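Local coordinates for DUF1896 domain-containing protein (PDB 2APL) that is of unknown function but folds as an all-helical chain of the DUF1896 family from Porphyromonas gingivalis, at residues A[69-74]-A[117-122]. Residues are numbered along the deposited sequence; the frame is centred on the assembly and turned at random.
Sequences GLHFSR and LTDDFE
Leu-117 meets Phe-72 and Arg-74 with different parts of its side chain. Its CB lies 3.8 Å from Phe-72 CD2, while CD1 reaches both Phe-72 CE2 and the aliphatic CG of Arg-74, whose side chain crosses that of the leucine at about a right angle. CD2 of Leu-117 turns to its own segment and sits over the centre of the Phe-121 ring. Thr-118 contributes mainly backbone: its O lies 3.7 Å from Phe-72 CB and also accepts the bond from Phe-121 N that closes a type I beta turn.

At the second position of this turn, Asp-119 grips the other loop with both carboxylate oxygens. Asp-119 OD2 takes the N-H of Gly-69 on its syn lone pair (N to OD2 2.7 Å), whereas His-71 N reaches Asp-119 OD1 at 3.0 Å from 44° out of the carboxylate plane. A water that accepts from Phe-72 N lies 2.8 Å from Asp-119 OD1 and also within bonding distance of Leu-117 O, with too few protons for every acceptor near it. The His-71 ring lies obliquely beside the Asp-119 carboxylate, its CD2 and the CB that carries it both near OD1. The contact thus joins two interhelical loops of an all-helical fold, one between helices 55-67 and 74-85, the other leading from helix 106-112 to helix 126-143.

Phe-121 presents the edge of its ring to the face of Phe-72 in a T-shaped stack, the planes 84° apart and Phe-121 CD2 3.6 Å from Phe-72 CE1. Phe-72 CG stands anti to the backbone N (chi1 -176°), and the ring beyond it touches Leu-117 through CD2 and CE2 and Phe-121 through CE1; Leu-130 of helix 126-143 packs against both phenylalanine side chains. Glu-122 lines the more exposed margin, where OE1 accepts a bond from a water that also donates to His-71 O.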
loop_
_atom_site.group_PDB
_atom_site.type_symbol
_atom_site.label_atom_id
_atom_site.label_comp_id
_atom_site.label_asym_id
_atom_site.label_seq_id
_atom_site.Cartn_x
_atom_site.Cartn_y
_atom_site.Cartn_z
ATOM N N GLY A 69 -1.067 -9.346 -0.858
ATOM C CA GLY A 69 -2.074 -8.476 -1.535
ATOM C C GLY A 69 -1.901 -7.011 -1.175
ATOM O O GLY A 69 -2.686 -6.179 -1.588
ATOM N N LEU A 70 -0.875 -6.675 -0.398
ATOM C CA LEU A 70 -0.608 -5.292 -0.053
ATOM C C LEU A 70 0.687 -4.773 -0.695
ATOM O O LEU A 70 1.203 -3.760 -0.291
ATOM C CB LEU A 70 -0.517 -5.118 1.463
ATOM C CG LEU A 70 -1.791 -5.423 2.271
ATOM C CD1 LEU A 70 -1.362 -5.415 3.734
ATOM C CD2 LEU A 70 -2.918 -4.368 1.968
ATOM N N HIS A 71 1.197 -5.460 -1.714
ATOM C CA HIS A 71 2.397 -4.982 -2.415
ATOM C C HIS A 71 2.187 -3.818 -3.343
ATOM O O HIS A 71 3.120 -3.011 -3.509
ATOM C CB HIS A 71 3.096 -6.133 -3.143
ATOM C CG HIS A 71 3.600 -7.200 -2.219
ATOM N ND1 HIS A 71 4.879 -7.702 -2.294
ATOM C CD2 HIS A 71 3.001 -7.844 -1.189
ATOM C CE1 HIS A 71 5.052 -8.604 -1.337
ATOM N NE2 HIS A 71 3.925 -8.711 -0.656
ATOM N N PHE A 72 0.998 -3.725 -3.967
ATOM C CA PHE A 72 0.709 -2.570 -4.810
ATOM C C PHE A 72 -0.092 -1.517 -4.035
ATOM O O PHE A 72 -1.123 -1.821 -3.397
ATOM C CB PHE A 72 0.028 -2.914 -6.163
ATOM C CG PHE A 72 -0.164 -1.693 -7.061
ATOM C CD1 PHE A 72 0.850 -1.302 -7.949
ATOM C CD2 PHE A 72 -1.285 -0.899 -6.920
ATOM C CE1 PHE A 72 0.708 -0.143 -8.723
ATOM C CE2 PHE A 72 -1.443 0.270 -7.658
ATOM C CZ PHE A 72 -0.462 0.641 -8.592
ATOM N N SER A 73 0.425 -0.293 -4.084
ATOM C CA SER A 73 -0.127 0.796 -3.308
ATOM C C SER A 73 -0.548 1.911 -4.267
ATOM O O SER A 73 0.313 2.553 -4.924
ATOM C CB SER A 73 0.904 1.303 -2.304
ATOM O OG SER A 73 0.464 2.514 -1.698
ATOM N N ARG A 74 -1.851 2.159 -4.323
ATOM C CA ARG A 74 -2.373 3.368 -5.040
ATOM C C ARG A 74 -1.794 4.662 -4.485
ATOM O O ARG A 74 -1.391 5.512 -5.253
ATOM C CB ARG A 74 -3.897 3.399 -5.039
ATOM C CG ARG A 74 -4.473 2.153 -5.777
ATOM C CD ARG A 74 -5.998 2.130 -5.760
ATOM N NE ARG A 74 -6.471 2.125 -4.372
ATOM C CZ ARG A 74 -7.700 2.472 -3.978
ATOM N NH1 ARG A 74 -8.647 2.835 -4.876
ATOM N NH2 ARG A 74 -7.984 2.461 -2.683
ATOM N N LEU A 117 -5.009 -4.716 -9.813
ATOM C CA LEU A 117 -3.829 -4.303 -9.031
ATOM C C LEU A 117 -3.243 -5.396 -8.122
ATOM O O LEU A 117 -3.172 -5.264 -6.884
ATOM C CB LEU A 117 -4.112 -2.996 -8.275
ATOM C CG LEU A 117 -4.684 -1.878 -9.145
ATOM C CD1 LEU A 117 -5.120 -0.649 -8.266
ATOM C CD2 LEU A 117 -3.733 -1.457 -10.312
ATOM N N THR A 118 -2.794 -6.477 -8.749
ATOM C CA THR A 118 -2.185 -7.606 -8.013
ATOM C C THR A 118 -0.797 -7.263 -7.417
ATOM O O THR A 118 -0.198 -6.229 -7.738
ATOM C CB THR A 118 -2.055 -8.805 -8.964
ATOM O OG1 THR A 118 -1.259 -8.405 -10.082
ATOM C CG2 THR A 118 -3.438 -9.258 -9.502
ATOM N N ASP A 119 -0.260 -8.130 -6.564
ATOM C CA ASP A 119 1.067 -7.891 -5.973
ATOM C C ASP A 119 2.191 -7.657 -6.998
ATOM O O ASP A 119 3.116 -6.899 -6.754
ATOM C CB ASP A 119 1.411 -9.015 -5.002
ATOM C CG ASP A 119 0.692 -8.849 -3.690
ATOM O OD1 ASP A 119 0.246 -7.711 -3.385
ATOM O OD2 ASP A 119 0.570 -9.821 -2.956
ATOM N N ASP A 120 2.097 -8.316 -8.138
ATOM C CA ASP A 120 3.102 -8.232 -9.183
ATOM C C ASP A 120 2.758 -7.202 -10.252
ATOM O O ASP A 120 3.403 -7.180 -11.308
ATOM C CB ASP A 120 3.147 -9.581 -9.879
ATOM C CG ASP A 120 1.803 -10.296 -9.793
ATOM O OD1 ASP A 120 1.035 -10.213 -10.787
ATOM O OD2 ASP A 120 1.509 -10.853 -8.680
ATOM N N PHE A 121 1.756 -6.363 -9.983
ATOM C CA PHE A 121 1.274 -5.382 -10.977
ATOM C C PHE A 121 2.342 -4.409 -11.448
ATOM O O PHE A 121 2.450 -4.118 -12.639
ATOM C CB PHE A 121 0.056 -4.610 -10.494
ATOM C CG PHE A 121 -0.486 -3.662 -11.543
ATOM C CD1 PHE A 121 -1.272 -4.146 -12.606
ATOM C CD2 PHE A 121 -0.173 -2.306 -11.495
ATOM C CE1 PHE A 121 -1.768 -3.281 -13.596
ATOM C CE2 PHE A 121 -0.667 -1.422 -12.490
ATOM C CZ PHE A 121 -1.456 -1.929 -13.546
ATOM N N GLU A 122 3.141 -3.909 -10.513
ATOM C CA GLU A 122 4.125 -2.916 -10.873
ATOM C C GLU A 122 5.200 -3.400 -11.854
ATOM O O GLU A 122 5.667 -2.608 -12.701
ATOM C CB GLU A 122 4.722 -2.242 -9.645
ATOM C CG GLU A 122 5.365 -0.926 -10.014
ATOM C CD GLU A 122 6.299 -0.382 -8.975
ATOM O OE1 GLU A 122 6.090 -0.645 -7.774
ATOM O OE2 GLU A 122 7.238 0.334 -9.370
HETATM O O HOH W 1 4.649 -2.268 -6.165
HETATM O O HOH W 2 -1.309 -5.611 -4.392
#